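PDB 3KH8: MaoC-like dehydratase from Phytophthora Capsici, which probably catalyses the reversible hydration of enoyl thioesters to 3-hydroxyacyl thioesters, as a hot-dog-fold lyase related to the hydratase 2 enzymes. Local coordinates for residues P203-P217 against F286-E298. Residues are numbered along the deposited sequence; the frame is centred on the assembly and turned at random.
Sequences PKRQPDFNDEFKTSP and FPGETIQTRMWQE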
# COMPACT_ATOMS: atom_id res chain seq x y z
N PRO A 203 17.32 -2.95 30.55
CA PRO A 203 18.61 -3.31 31.15
C PRO A 203 19.73 -2.37 30.73
O PRO A 203 19.71 -1.85 29.61
CB PRO A 203 18.86 -4.73 30.61
CG PRO A 203 17.51 -5.24 30.23
CD PRO A 203 16.77 -4.04 29.73
N LYS A 204 20.69 -2.16 31.62
CA LYS A 204 21.80 -1.25 31.36
C LYS A 204 22.91 -1.90 30.53
O LYS A 204 23.74 -1.22 29.93
CB LYS A 204 22.36 -0.70 32.68
CG LYS A 204 21.39 0.21 33.44
CD LYS A 204 21.01 1.44 32.61
CE LYS A 204 20.02 2.33 33.34
NZ LYS A 204 19.74 3.57 32.54
N ARG A 205 22.90 -3.23 30.49
CA ARG A 205 23.85 -3.99 29.70
C ARG A 205 23.66 -3.73 28.19
O ARG A 205 22.64 -3.20 27.76
CB ARG A 205 23.72 -5.48 30.01
CG ARG A 205 22.34 -6.08 29.72
CD ARG A 205 22.13 -7.39 30.45
NE ARG A 205 20.90 -8.08 30.05
CZ ARG A 205 20.79 -8.83 28.96
NH1 ARG A 205 21.84 -8.98 28.16
NH2 ARG A 205 19.65 -9.42 28.66
N GLN A 206 24.68 -4.11 27.42
CA GLN A 206 24.63 -4.05 25.96
C GLN A 206 23.44 -4.88 25.47
O GLN A 206 23.16 -5.95 26.03
CB GLN A 206 25.92 -4.63 25.41
CG GLN A 206 26.41 -4.03 24.11
CD GLN A 206 27.82 -4.49 23.78
OE1 GLN A 206 28.71 -4.52 24.64
NE2 GLN A 206 28.04 -4.86 22.52
N PRO A 207 22.74 -4.41 24.42
CA PRO A 207 21.66 -5.24 23.86
C PRO A 207 22.18 -6.59 23.38
O PRO A 207 23.31 -6.68 22.89
CB PRO A 207 21.14 -4.41 22.68
CG PRO A 207 21.56 -3.00 22.97
CD PRO A 207 22.86 -3.12 23.71
N ASP A 208 21.36 -7.62 23.53
CA ASP A 208 21.71 -8.96 23.07
C ASP A 208 21.63 -9.06 21.55
O ASP A 208 22.45 -9.73 20.92
CB ASP A 208 20.79 -10.00 23.72
CG ASP A 208 20.98 -10.08 25.22
OD1 ASP A 208 22.12 -9.87 25.69
OD2 ASP A 208 20.00 -10.34 25.94
N PHE A 209 20.65 -8.39 20.97
CA PHE A 209 20.43 -8.42 19.52
C PHE A 209 20.06 -7.03 19.02
O PHE A 209 19.45 -6.24 19.73
CB PHE A 209 19.34 -9.43 19.16
CG PHE A 209 19.61 -10.83 19.66
CD1 PHE A 209 20.54 -11.65 19.02
CD2 PHE A 209 18.94 -11.32 20.77
CE1 PHE A 209 20.80 -12.94 19.48
CE2 PHE A 209 19.19 -12.62 21.24
CZ PHE A 209 20.12 -13.43 20.60
N ASN A 210 20.45 -6.74 17.78
CA ASN A 210 20.12 -5.49 17.13
C ASN A 210 19.60 -5.75 15.72
O ASN A 210 20.01 -6.71 15.07
CB ASN A 210 21.34 -4.56 17.05
CG ASN A 210 21.81 -4.11 18.42
OD1 ASN A 210 21.21 -3.23 19.05
ND2 ASN A 210 22.90 -4.71 18.89
N ASP A 211 18.69 -4.89 15.27
CA ASP A 211 18.20 -4.92 13.91
C ASP A 211 17.97 -3.47 13.51
O ASP A 211 17.81 -2.60 14.37
CB ASP A 211 16.89 -5.72 13.81
CG ASP A 211 16.59 -6.23 12.39
OD1 ASP A 211 17.31 -5.87 11.43
OD2 ASP A 211 15.61 -6.99 12.23
N GLU A 212 17.99 -3.20 12.21
CA GLU A 212 17.66 -1.86 11.74
C GLU A 212 16.85 -1.90 10.47
O GLU A 212 16.96 -2.83 9.67
CB GLU A 212 18.92 -0.99 11.56
CG GLU A 212 19.88 -1.46 10.49
CD GLU A 212 20.92 -0.41 10.14
OE1 GLU A 212 21.43 0.27 11.06
OE2 GLU A 212 21.23 -0.28 8.94
N PHE A 213 16.01 -0.88 10.30
CA PHE A 213 15.22 -0.72 9.10
C PHE A 213 15.20 0.74 8.69
O PHE A 213 14.80 1.61 9.47
CB PHE A 213 13.79 -1.25 9.29
CG PHE A 213 12.91 -1.06 8.08
CD1 PHE A 213 13.10 -1.83 6.94
CD2 PHE A 213 11.91 -0.08 8.09
CE1 PHE A 213 12.29 -1.64 5.81
CE2 PHE A 213 11.10 0.11 6.97
CZ PHE A 213 11.30 -0.67 5.83
N LYS A 214 15.66 0.99 7.47
CA LYS A 214 15.61 2.31 6.86
C LYS A 214 14.19 2.55 6.35
O LYS A 214 13.76 1.91 5.39
CB LYS A 214 16.64 2.39 5.72
CG LYS A 214 16.55 3.61 4.79
CD LYS A 214 16.95 4.90 5.47
CE LYS A 214 17.09 6.03 4.45
NZ LYS A 214 15.77 6.50 3.91
N THR A 215 13.46 3.45 7.01
CA THR A 215 12.12 3.80 6.52
C THR A 215 12.21 4.67 5.27
O THR A 215 13.21 5.35 5.04
CB THR A 215 11.25 4.51 7.60
OG1 THR A 215 11.77 5.82 7.86
CG2 THR A 215 11.20 3.69 8.89
N SER A 216 11.16 4.63 4.45
CA SER A 216 11.05 5.49 3.28
C SER A 216 10.61 6.89 3.71
O SER A 216 9.85 7.03 4.67
CB SER A 216 10.03 4.91 2.29
OG SER A 216 9.68 5.86 1.31
N PRO A 217 11.08 7.94 3.01
CA PRO A 217 10.52 9.28 3.26
C PRO A 217 9.01 9.34 3.01
O PRO A 217 8.34 10.24 3.50
CB PRO A 217 11.26 10.18 2.26
CG PRO A 217 11.92 9.25 1.29
CD PRO A 217 12.19 7.99 2.04
N PHE A 286 10.67 10.63 12.06
CA PHE A 286 10.36 11.25 10.78
C PHE A 286 10.53 10.23 9.66
O PHE A 286 11.52 9.49 9.63
CB PHE A 286 11.23 12.49 10.55
CG PHE A 286 11.06 13.54 11.61
CD1 PHE A 286 9.95 14.38 11.61
CD2 PHE A 286 12.01 13.68 12.63
CE1 PHE A 286 9.79 15.34 12.59
CE2 PHE A 286 11.85 14.64 13.62
CZ PHE A 286 10.73 15.47 13.60
N PRO A 287 9.55 10.17 8.74
CA PRO A 287 9.67 9.22 7.63
C PRO A 287 10.97 9.47 6.89
O PRO A 287 11.32 10.62 6.61
CB PRO A 287 8.47 9.56 6.73
CG PRO A 287 7.53 10.35 7.59
CD PRO A 287 8.39 11.07 8.58
N GLY A 288 11.71 8.40 6.60
CA GLY A 288 13.03 8.52 6.00
C GLY A 288 14.16 8.18 6.97
O GLY A 288 15.27 7.87 6.55
N GLU A 289 13.86 8.24 8.27
CA GLU A 289 14.85 7.93 9.29
C GLU A 289 15.00 6.42 9.49
O GLU A 289 14.08 5.64 9.18
CB GLU A 289 14.51 8.63 10.61
CG GLU A 289 14.59 10.15 10.52
CD GLU A 289 14.47 10.85 11.86
OE1 GLU A 289 13.57 10.50 12.66
OE2 GLU A 289 15.28 11.75 12.12
N THR A 290 16.17 6.02 9.98
CA THR A 290 16.48 4.61 10.23
C THR A 290 16.08 4.23 11.65
O THR A 290 16.52 4.85 12.63
CB THR A 290 17.98 4.31 10.01
OG1 THR A 290 18.35 4.72 8.69
CG2 THR A 290 18.28 2.82 10.18
N ILE A 291 15.24 3.20 11.76
CA ILE A 291 14.78 2.71 13.06
C ILE A 291 15.58 1.49 13.49
O ILE A 291 15.51 0.44 12.84
CB ILE A 291 13.26 2.39 13.07
CG1 ILE A 291 12.43 3.66 12.82
CG2 ILE A 291 12.86 1.72 14.40
CD1 ILE A 291 10.92 3.41 12.65
N GLN A 292 16.33 1.64 14.58
CA GLN A 292 17.09 0.54 15.18
C GLN A 292 16.29 -0.07 16.31
O GLN A 292 15.83 0.64 17.21
CB GLN A 292 18.42 1.05 15.75
CG GLN A 292 19.39 1.65 14.74
CD GLN A 292 20.54 2.38 15.42
OE1 GLN A 292 20.33 3.22 16.30
NE2 GLN A 292 21.76 2.07 15.01
N THR A 293 16.15 -1.39 16.29
CA THR A 293 15.51 -2.09 17.40
C THR A 293 16.57 -2.79 18.27
O THR A 293 17.29 -3.67 17.79
CB THR A 293 14.42 -3.09 16.91
OG1 THR A 293 13.46 -2.38 16.12
CG2 THR A 293 13.70 -3.73 18.09
N ARG A 294 16.68 -2.35 19.52
CA ARG A 294 17.60 -2.95 20.50
C ARG A 294 16.86 -3.99 21.31
O ARG A 294 15.82 -3.68 21.90
CB ARG A 294 18.14 -1.89 21.46
CG ARG A 294 18.79 -0.68 20.83
CD ARG A 294 19.02 0.39 21.89
NE ARG A 294 19.89 1.45 21.40
CZ ARG A 294 20.05 2.63 22.00
NH1 ARG A 294 19.38 2.92 23.10
NH2 ARG A 294 20.87 3.52 21.47
N MET A 295 17.38 -5.21 21.37
CA MET A 295 16.67 -6.31 22.03
C MET A 295 17.48 -6.99 23.14
O MET A 295 18.65 -7.34 22.95
CB MET A 295 16.18 -7.33 20.99
CG MET A 295 15.17 -6.74 19.99
SD MET A 295 14.91 -7.75 18.51
CE MET A 295 16.37 -7.38 17.55
N TRP A 296 16.84 -7.16 24.29
CA TRP A 296 17.44 -7.82 25.44
C TRP A 296 16.65 -9.08 25.80
O TRP A 296 15.48 -9.00 26.20
CB TRP A 296 17.46 -6.89 26.66
CG TRP A 296 18.41 -5.72 26.58
CD1 TRP A 296 19.70 -5.67 27.06
CD2 TRP A 296 18.14 -4.41 26.05
NE1 TRP A 296 20.24 -4.42 26.84
CE2 TRP A 296 19.31 -3.63 26.22
CE3 TRP A 296 17.02 -3.83 25.43
CZ2 TRP A 296 19.39 -2.30 25.80
CZ3 TRP A 296 17.11 -2.50 25.01
CH2 TRP A 296 18.29 -1.75 25.20
N GLN A 297 17.29 -10.24 25.63
CA GLN A 297 16.72 -11.51 26.05
C GLN A 297 16.74 -11.59 27.58
O GLN A 297 17.79 -11.44 28.20
CB GLN A 297 17.52 -12.67 25.43
CG GLN A 297 17.13 -14.08 25.91
CD GLN A 297 15.76 -14.53 25.42
OE1 GLN A 297 14.79 -14.54 26.17
NE2 GLN A 297 15.68 -14.89 24.14
N GLU A 298 15.57 -11.79 28.18
CA GLU A 298 15.47 -11.90 29.63
C GLU A 298 15.10 -13.32 30.09
O GLU A 298 14.95 -13.57 31.28
CB GLU A 298 14.49 -10.86 30.20
CG GLU A 298 14.97 -9.42 30.05
CD GLU A 298 16.19 -9.11 30.90
OE1 GLU A 298 16.02 -8.89 32.12
OE2 GLU A 298 17.31 -9.06 30.35
O HOH W 1 14.62 -2.22 13.49
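The indole of Trp296 lies between two prolines, Pro207 CA over one face, 3.4 Å above the ring plane, and Pro203 CD over the opposite face; rigid, aliphatic proline suits such CH-pi packing. At the ring edge NE1 donates to Arg205 O (2.8 Å), almost in the indole plane but above that of the carbonyl, satisfying the polar atom of a buried side chain. The Arg205 guanidinium stands nearly perpendicular to the indole, at 83°, with Trp296 CD1 beneath its centre. In its own plane NH2 meets Glu298 OE2 at 2.9 Å in a nearly straight salt bridge, while NH1 and NH2 grip Asp208 end-on. Asp208 OD2 keeps its anti lone pair for Gln297 N (2.7 Å), so one carboxylate ties the arginine to the partner backbone.

A classic beta bulge sets both Asp208 and Phe209 opposite the single residue Met295, and from it regular antiparallel pairing runs to Lys214 and Thr290. Past the last paired residues, Thr215 OG1, held between backbone N and carbonyl carbon (chi1 69°), reaches Glu289 O at 2.7 Å and accepts from Gly288 N, fastening the type II turn of residues 286-289, where Gly288 takes the positive phi (108°) that a side chain would make awkward.

Strand 302-309 flanks strand 290-297 on its other side, and helix 251-266 packs against the face bearing Phe209, Asp211 and Ile291: the curled antiparallel sheet around a central helix characteristic of the hot-dog fold in MaoC-like domains.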